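Local coordinates for putative branched-chain amino acid transport system substrate-binding protein (Rhodopseudomonas palustris, PDB 3TX6) that probably binds lignin-derived aromatic acids as the periplasmic solute-binding component of an ABC transporter, and here holds 3-(4-hydroxyphenyl)pyruvic acid, at residues L150-L155 with V167-F172; T201-P206 with I219-G224; L205-L210 with G235-G240. All coordinates share one frame; numbering follows the deposited sequence.

Overall arrangement
The three contacts lie in one lobe of this periplasmic binding protein. Contact 1 comes first along the chain and sets helix 146-161 against strand 165-172, an outermost strand of the lobe's mixed sheet. Contact 2, its centre about 13 Å away, sets helix 200-213 against the inner strand 218-221, whose following turn carries the pocket residues H223 and G224. Contact 3 also opens on helix 200-213, sharing L205 and P206 with contact 2, and meets the loop before strand 242-245; these two centres are about 9 Å apart. W151 packs on T222 and H223, connecting contact 1 to the turn at the ligand pocket, while Q207 links contacts 2 and 3.

Contact 1 of 3, residues L150-L155 with V167-F172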
# COMPACT_ATOMS: atom_id res chain seq x y z
N LEU A 150 -4.58 -9.79 -8.71
CA LEU A 150 -3.13 -9.56 -8.79
C LEU A 150 -2.40 -10.58 -7.89
O LEU A 150 -1.38 -11.15 -8.25
CB LEU A 150 -2.73 -8.18 -8.32
CG LEU A 150 -3.02 -7.01 -9.24
CD1 LEU A 150 -2.98 -5.69 -8.45
CD2 LEU A 150 -2.00 -7.02 -10.37
N TRP A 151 -2.95 -10.82 -6.71
CA TRP A 151 -2.30 -11.74 -5.74
C TRP A 151 -2.38 -13.16 -6.17
O TRP A 151 -1.37 -13.90 -6.12
CB TRP A 151 -2.92 -11.54 -4.37
CG TRP A 151 -2.14 -10.51 -3.57
CD1 TRP A 151 -2.52 -9.23 -3.20
CD2 TRP A 151 -0.83 -10.73 -3.02
NE1 TRP A 151 -1.53 -8.64 -2.47
CE2 TRP A 151 -0.45 -9.51 -2.37
CE3 TRP A 151 0.07 -11.80 -3.05
CZ2 TRP A 151 0.75 -9.39 -1.68
CZ3 TRP A 151 1.26 -11.65 -2.36
CH2 TRP A 151 1.60 -10.47 -1.71
N PHE A 152 -3.56 -13.58 -6.62
CA PHE A 152 -3.67 -14.94 -7.15
C PHE A 152 -2.77 -15.16 -8.34
O PHE A 152 -2.11 -16.18 -8.41
CB PHE A 152 -5.10 -15.35 -7.49
CG PHE A 152 -5.20 -16.77 -7.95
CD1 PHE A 152 -4.93 -17.82 -7.07
CD2 PHE A 152 -5.54 -17.06 -9.25
CE1 PHE A 152 -4.99 -19.12 -7.50
CE2 PHE A 152 -5.62 -18.36 -9.68
CZ PHE A 152 -5.35 -19.40 -8.80
N ASN A 153 -2.75 -14.23 -9.29
CA ASN A 153 -1.93 -14.42 -10.46
C ASN A 153 -0.45 -14.54 -10.11
O ASN A 153 0.29 -15.32 -10.74
CB ASN A 153 -2.13 -13.27 -11.44
CG ASN A 153 -3.50 -13.26 -12.06
OD1 ASN A 153 -4.25 -14.23 -11.98
ND2 ASN A 153 -3.80 -12.14 -12.72
N ASP A 154 -0.03 -13.78 -9.11
CA ASP A 154 1.34 -13.83 -8.65
C ASP A 154 1.65 -15.19 -7.99
O ASP A 154 2.73 -15.77 -8.20
CB ASP A 154 1.64 -12.67 -7.68
CG ASP A 154 3.09 -12.65 -7.22
OD1 ASP A 154 3.94 -12.34 -8.07
OD2 ASP A 154 3.38 -13.00 -6.03
N LEU A 155 0.71 -15.71 -7.19
CA LEU A 155 0.90 -17.03 -6.58
C LEU A 155 1.07 -18.10 -7.66
O LEU A 155 1.91 -18.99 -7.56
CB LEU A 155 -0.28 -17.38 -5.67
CG LEU A 155 -0.29 -18.71 -4.93
CD1 LEU A 155 0.85 -18.86 -3.95
CD2 LEU A 155 -1.64 -18.93 -4.22
N VAL A 167 -3.53 -26.02 -4.62
CA VAL A 167 -4.52 -27.09 -4.51
C VAL A 167 -5.93 -26.61 -4.24
O VAL A 167 -6.89 -27.41 -4.20
CB VAL A 167 -4.09 -28.14 -3.45
CG1 VAL A 167 -2.74 -28.73 -3.84
CG2 VAL A 167 -4.06 -27.55 -2.03
N ALA A 168 -6.08 -25.29 -4.10
CA ALA A 168 -7.37 -24.72 -3.84
C ALA A 168 -7.32 -23.21 -4.04
O ALA A 168 -6.36 -22.54 -3.59
CB ALA A 168 -7.84 -25.06 -2.41
N GLU A 169 -8.39 -22.69 -4.64
CA GLU A 169 -8.55 -21.25 -4.88
C GLU A 169 -9.98 -20.85 -4.57
O GLU A 169 -10.91 -21.34 -5.22
CB GLU A 169 -8.26 -20.89 -6.33
CG GLU A 169 -8.44 -19.38 -6.60
CD GLU A 169 -8.77 -19.02 -8.06
OE1 GLU A 169 -8.85 -19.93 -8.91
OE2 GLU A 169 -8.98 -17.82 -8.34
N GLU A 170 -10.14 -19.97 -3.58
CA GLU A 170 -11.45 -19.46 -3.20
C GLU A 170 -11.41 -17.94 -3.15
O GLU A 170 -10.38 -17.33 -2.80
CB GLU A 170 -11.83 -20.00 -1.83
CG GLU A 170 -11.94 -21.55 -1.77
CD GLU A 170 -13.19 -22.05 -2.48
OE1 GLU A 170 -14.24 -21.37 -2.38
OE2 GLU A 170 -13.12 -23.13 -3.11
N ARG A 171 -12.55 -17.36 -3.49
CA ARG A 171 -12.74 -15.91 -3.47
C ARG A 171 -13.89 -15.48 -2.56
O ARG A 171 -14.80 -16.23 -2.29
CB ARG A 171 -12.96 -15.39 -4.90
CG ARG A 171 -11.83 -15.77 -5.89
CD ARG A 171 -10.43 -15.21 -5.56
NE ARG A 171 -9.55 -15.45 -6.71
CZ ARG A 171 -9.14 -14.55 -7.60
NH1 ARG A 171 -9.46 -13.24 -7.50
NH2 ARG A 171 -8.41 -14.95 -8.64
N PHE A 172 -13.82 -14.23 -2.09
CA PHE A 172 -14.96 -13.60 -1.38
C PHE A 172 -14.98 -12.14 -1.78
O PHE A 172 -13.95 -11.65 -2.28
CB PHE A 172 -14.88 -13.78 0.13
CG PHE A 172 -13.71 -13.13 0.82
CD1 PHE A 172 -12.43 -13.65 0.73
CD2 PHE A 172 -13.90 -12.01 1.63
CE1 PHE A 172 -11.38 -13.09 1.44
CE2 PHE A 172 -12.85 -11.44 2.33
CZ PHE A 172 -11.59 -11.98 2.26
O HOH W 1 -6.93 -14.07 -11.14
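F152, on helix 146-161, lays one face of its ring against the carboxylate of E169 on strand 165-172. The two planes are only 6° apart, and E169 CD lies 3.5 Å from F152 CZ, offset toward the rim of the ring. E169 CG adds a CH-pi contact, 3.9 Å from the centroid of the F152 ring. With CG anti to the backbone N (chi1 -176°), F152 carries its ring toward the strand and over E169. R171 NH2 packs 3.5 Å from F152 CB and completes the tight part. R171 bends at chi2 and grips E169 side-on, R171 NE and NH2 both bonding to E169 OE2 at 2.9 Å, a salt bridge that helps hold the carboxylate flat over the ring. An alanine in place of E169 would probably uncover that face of F152 and cost R171 one of its two carboxylate partners; the other is D149, just before L150, bridged through R171 NH1. The looser side is wet: R171 NH2 also donates to a water, which in turn donates to N153 OD1. The contact closes a beta-alpha-beta unit at the surface: Y140 of the neighbouring strand 137-143 meets F152 and R171, and helix 180-189 packs against A168, E170 and F172.

Contact 2 of 3, residues T201-P206 with I219-G224. With ENO (3-(4-hydroxy-phenyl)pyruvic acid), chain D.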
# COMPACT_ATOMS: atom_id res chain seq x y z
N THR A 201 -9.91 -5.17 7.72
CA THR A 201 -10.66 -6.01 8.65
C THR A 201 -10.96 -7.33 7.95
O THR A 201 -10.87 -8.38 8.56
CB THR A 201 -11.92 -5.27 9.20
OG1 THR A 201 -12.79 -4.88 8.14
CG2 THR A 201 -11.49 -4.06 9.96
N ALA A 202 -11.16 -7.28 6.63
CA ALA A 202 -11.38 -8.51 5.87
C ALA A 202 -10.18 -9.49 5.88
O ALA A 202 -10.40 -10.70 5.78
CB ALA A 202 -11.79 -8.13 4.45
N ALA A 203 -8.95 -9.01 6.06
CA ALA A 203 -7.81 -9.91 6.13
C ALA A 203 -7.84 -10.77 7.42
O ALA A 203 -7.36 -11.90 7.43
CB ALA A 203 -6.51 -9.15 6.03
N ALA A 204 -8.37 -10.21 8.50
CA ALA A 204 -8.47 -10.93 9.78
C ALA A 204 -9.56 -11.97 9.74
O ALA A 204 -9.55 -12.93 10.56
CB ALA A 204 -8.69 -9.95 10.94
N LEU A 205 -10.51 -11.83 8.81
CA LEU A 205 -11.62 -12.75 8.75
C LEU A 205 -11.24 -14.22 8.42
O LEU A 205 -11.61 -15.17 9.18
CB LEU A 205 -12.71 -12.20 7.81
CG LEU A 205 -13.91 -13.12 7.52
CD1 LEU A 205 -14.55 -13.67 8.83
CD2 LEU A 205 -14.92 -12.47 6.56
N PRO A 206 -10.53 -14.44 7.31
CA PRO A 206 -10.03 -15.79 7.15
C PRO A 206 -9.04 -16.19 8.22
O PRO A 206 -8.93 -17.41 8.46
CB PRO A 206 -9.40 -15.78 5.76
CG PRO A 206 -10.03 -14.66 5.01
CD PRO A 206 -10.29 -13.62 6.09
N ILE A 219 -0.20 -19.72 7.88
CA ILE A 219 -1.02 -18.71 7.15
C ILE A 219 -0.21 -17.46 6.86
O ILE A 219 0.60 -16.96 7.72
CB ILE A 219 -2.27 -18.29 7.96
CG1 ILE A 219 -3.15 -19.50 8.27
CG2 ILE A 219 -3.07 -17.18 7.24
CD1 ILE A 219 -4.28 -19.22 9.28
N TYR A 220 -0.38 -17.00 5.61
CA TYR A 220 0.38 -15.90 5.08
C TYR A 220 -0.57 -14.78 4.71
O TYR A 220 -1.67 -15.00 4.14
CB TYR A 220 1.20 -16.35 3.85
CG TYR A 220 2.37 -17.29 4.20
CD1 TYR A 220 2.19 -18.67 4.48
CD2 TYR A 220 3.65 -16.81 4.26
CE1 TYR A 220 3.27 -19.48 4.84
CE2 TYR A 220 4.74 -17.63 4.60
CZ TYR A 220 4.54 -18.97 4.90
OH TYR A 220 5.67 -19.75 5.22
N GLN A 221 -0.14 -13.57 5.05
CA GLN A 221 -0.96 -12.37 4.84
C GLN A 221 -0.20 -11.40 3.98
O GLN A 221 1.06 -11.30 4.08
CB GLN A 221 -1.38 -11.67 6.15
CG GLN A 221 -2.38 -12.43 7.01
CD GLN A 221 -3.82 -12.32 6.54
OE1 GLN A 221 -4.13 -11.44 5.71
NE2 GLN A 221 -4.72 -13.14 7.08
N THR A 222 -0.97 -10.64 3.17
CA THR A 222 -0.40 -9.57 2.38
C THR A 222 -0.18 -8.29 3.16
O THR A 222 -0.59 -8.15 4.31
CB THR A 222 -1.32 -9.23 1.18
OG1 THR A 222 -2.50 -8.51 1.59
CG2 THR A 222 -1.72 -10.49 0.38
N HIS A 223 0.46 -7.33 2.49
CA HIS A 223 0.76 -6.04 3.10
C HIS A 223 -0.48 -5.19 3.30
O HIS A 223 -0.43 -4.21 4.02
CB HIS A 223 1.89 -5.29 2.39
CG HIS A 223 1.72 -5.12 0.88
ND1 HIS A 223 1.17 -6.05 0.07
CD2 HIS A 223 2.22 -4.12 0.04
CE1 HIS A 223 1.26 -5.60 -1.22
NE2 HIS A 223 1.90 -4.43 -1.22
N GLY A 224 -1.61 -5.59 2.69
CA GLY A 224 -2.91 -5.00 2.99
C GLY A 224 -3.39 -5.25 4.40
O GLY A 224 -4.37 -4.58 4.83
O4 ENO D . -5.00 -2.17 -2.36
C9 ENO D . -3.27 -1.00 0.34
C8 ENO D . -1.97 -0.61 0.59
C7 ENO D . -0.93 -1.55 0.66
C6 ENO D . -1.22 -2.87 0.38
C5 ENO D . -2.53 -3.29 0.15
C4 ENO D . -3.58 -2.35 0.11
O3 ENO D . 0.36 -1.09 0.89
C3 ENO D . -5.00 -2.79 -0.07
C2 ENO D . -5.60 -2.73 -1.42
C1 ENO D . -6.96 -3.22 -1.57
O2 ENO D . -7.50 -3.12 -2.70
O1 ENO D . -7.58 -3.74 -0.59
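Q221 and A203 join strand 218-221 to helix 200-213 within a beta-alpha-beta unit of the periplasmic binding protein fold, beside the ligand pocket. From CB, which points toward the helix, the Q221 chain sets CG anti to the carbonyl carbon (chi1 -69°) and bends at chi2, folding the amide back across A203. Q221 CD then lies 3.7 Å from A203 O. At the tip the two branches part: OE1 rests against the methyl of A203, 3.3 Å from its CB, while NE2 donates to A203 O at 2.9 Å. That bond is bent, 137° at the hydrogen, and NE2 stands above the carbonyl plane. The same nitrogen also donates to Q207 OE1 one turn further along the helix, so two acceptors hold the amide's orientation in this buried place. V196 and F230 pack on the side chain. Beyond the strand, T222 OG1 accepts from G224 N in an ST turn that leads into the pocket. There H223, whose NE2 is bonded to Q117 O, offers a ring face to the phenol of 3-(4-hydroxyphenyl)pyruvic acid, with ligand C6 centred over it. G224 CA comes closer still, 3.3 Å from ligand C5.

Contact 3 of 3, residues L205-L210 with G235-G240; sequences LPQTSL and GKSAEG
S237 and Q207 bring the 3-10 turn 236-238, in the loop between helix 228-234 and strand 242-245, onto helix 200-213 of the same binding-protein lobe. G235, with positive phi, ends the run of helical angles from helix 228-234, and its O accepts from A238 N to close the short turn. K236 is exposed; its O takes the N of E239. S237 has the largest share of the contact: its CB points at the helix and its CB and OG lie over the backbone of T208. S237 OG sits 3.4 Å from T208 CG2, and this hydroxyl is hydrogen-bonded to A234 O; toward T208 it packs. S237 O is the polar link, taking an almost straight bond, 169°, from Q207 NE2 at 3.0 Å. Q207 extends from the helix with CG anti to its backbone N (chi1 -168°), then turns at chi2 to put NE2 there; the acceptor lies in the amide plane. The other end of this amide is already engaged with strand 218-221, so the one group ties that strand to this turn. A238 CA stands 3.8 Å from Q207 NE2. At E239 a water donates to the backbone O at 2.9 Å and accepts a weak bond from Q207 NE2.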
# COMPACT_ATOMS: atom_id res chain seq x y z
N LEU A 205 -10.51 -11.83 8.81
CA LEU A 205 -11.62 -12.75 8.75
C LEU A 205 -11.24 -14.22 8.42
O LEU A 205 -11.61 -15.17 9.18
CB LEU A 205 -12.71 -12.20 7.81
CG LEU A 205 -13.91 -13.12 7.52
CD1 LEU A 205 -14.55 -13.67 8.83
CD2 LEU A 205 -14.92 -12.47 6.56
N PRO A 206 -10.53 -14.44 7.31
CA PRO A 206 -10.03 -15.79 7.15
C PRO A 206 -9.04 -16.19 8.22
O PRO A 206 -8.93 -17.41 8.46
CB PRO A 206 -9.40 -15.78 5.76
CG PRO A 206 -10.03 -14.66 5.01
CD PRO A 206 -10.29 -13.62 6.09
N GLN A 207 -8.32 -15.28 8.84
CA GLN A 207 -7.37 -15.68 9.86
C GLN A 207 -8.08 -16.38 11.02
O GLN A 207 -7.70 -17.49 11.42
CB GLN A 207 -6.64 -14.48 10.41
CG GLN A 207 -5.44 -14.82 11.27
CD GLN A 207 -4.24 -15.31 10.50
OE1 GLN A 207 -4.02 -14.93 9.35
NE2 GLN A 207 -3.39 -16.08 11.17
N THR A 208 -9.11 -15.73 11.55
CA THR A 208 -9.90 -16.24 12.69
C THR A 208 -10.68 -17.48 12.27
O THR A 208 -10.67 -18.51 12.96
CB THR A 208 -10.90 -15.17 13.24
OG1 THR A 208 -11.90 -14.82 12.26
CG2 THR A 208 -10.13 -13.94 13.70
N SER A 209 -11.36 -17.37 11.14
CA SER A 209 -12.22 -18.42 10.68
C SER A 209 -11.38 -19.74 10.34
O SER A 209 -11.75 -20.87 10.72
CB SER A 209 -13.03 -17.82 9.51
OG SER A 209 -13.79 -18.77 8.83
N LEU A 210 -10.22 -19.62 9.70
CA LEU A 210 -9.42 -20.80 9.44
C LEU A 210 -8.93 -21.45 10.75
O LEU A 210 -8.99 -22.69 10.90
CB LEU A 210 -8.22 -20.47 8.53
CG LEU A 210 -8.52 -20.30 7.03
CD1 LEU A 210 -7.39 -19.48 6.37
CD2 LEU A 210 -8.73 -21.65 6.34
N GLY A 235 -6.94 -11.33 17.04
CA GLY A 235 -6.50 -11.75 18.38
C GLY A 235 -5.57 -12.95 18.33
O GLY A 235 -4.53 -12.92 17.62
N LYS A 236 -5.93 -13.98 19.09
CA LYS A 236 -5.02 -15.09 19.32
C LYS A 236 -4.78 -15.89 18.04
O LYS A 236 -3.66 -16.45 17.86
CB LYS A 236 -5.51 -15.98 20.47
CG LYS A 236 -5.23 -15.35 21.84
CD LYS A 236 -5.77 -16.12 23.06
CE LYS A 236 -5.68 -15.24 24.32
NZ LYS A 236 -5.80 -15.95 25.64
N SER A 237 -5.78 -15.92 17.14
CA SER A 237 -5.63 -16.54 15.83
C SER A 237 -4.48 -15.94 14.94
O SER A 237 -4.06 -16.58 14.00
CB SER A 237 -6.99 -16.48 15.06
OG SER A 237 -7.10 -15.19 14.51
N ALA A 238 -3.99 -14.75 15.22
CA ALA A 238 -2.90 -14.12 14.44
C ALA A 238 -1.56 -14.71 14.82
O ALA A 238 -0.58 -14.45 14.10
CB ALA A 238 -2.89 -12.60 14.71
N GLU A 239 -1.47 -15.50 15.91
CA GLU A 239 -0.17 -15.99 16.38
C GLU A 239 0.53 -16.71 15.23
O GLU A 239 -0.09 -17.50 14.55
CB GLU A 239 -0.38 -16.90 17.60
CG GLU A 239 0.84 -17.65 18.16
CD GLU A 239 1.18 -18.97 17.41
OE1 GLU A 239 0.40 -20.02 17.37
OE2 GLU A 239 2.29 -18.93 16.88
N GLY A 240 1.81 -16.39 15.00
CA GLY A 240 2.62 -17.15 14.03
C GLY A 240 2.43 -16.81 12.58
O GLY A 240 3.08 -17.41 11.72
O HOH W 2 -1.00 -17.92 11.84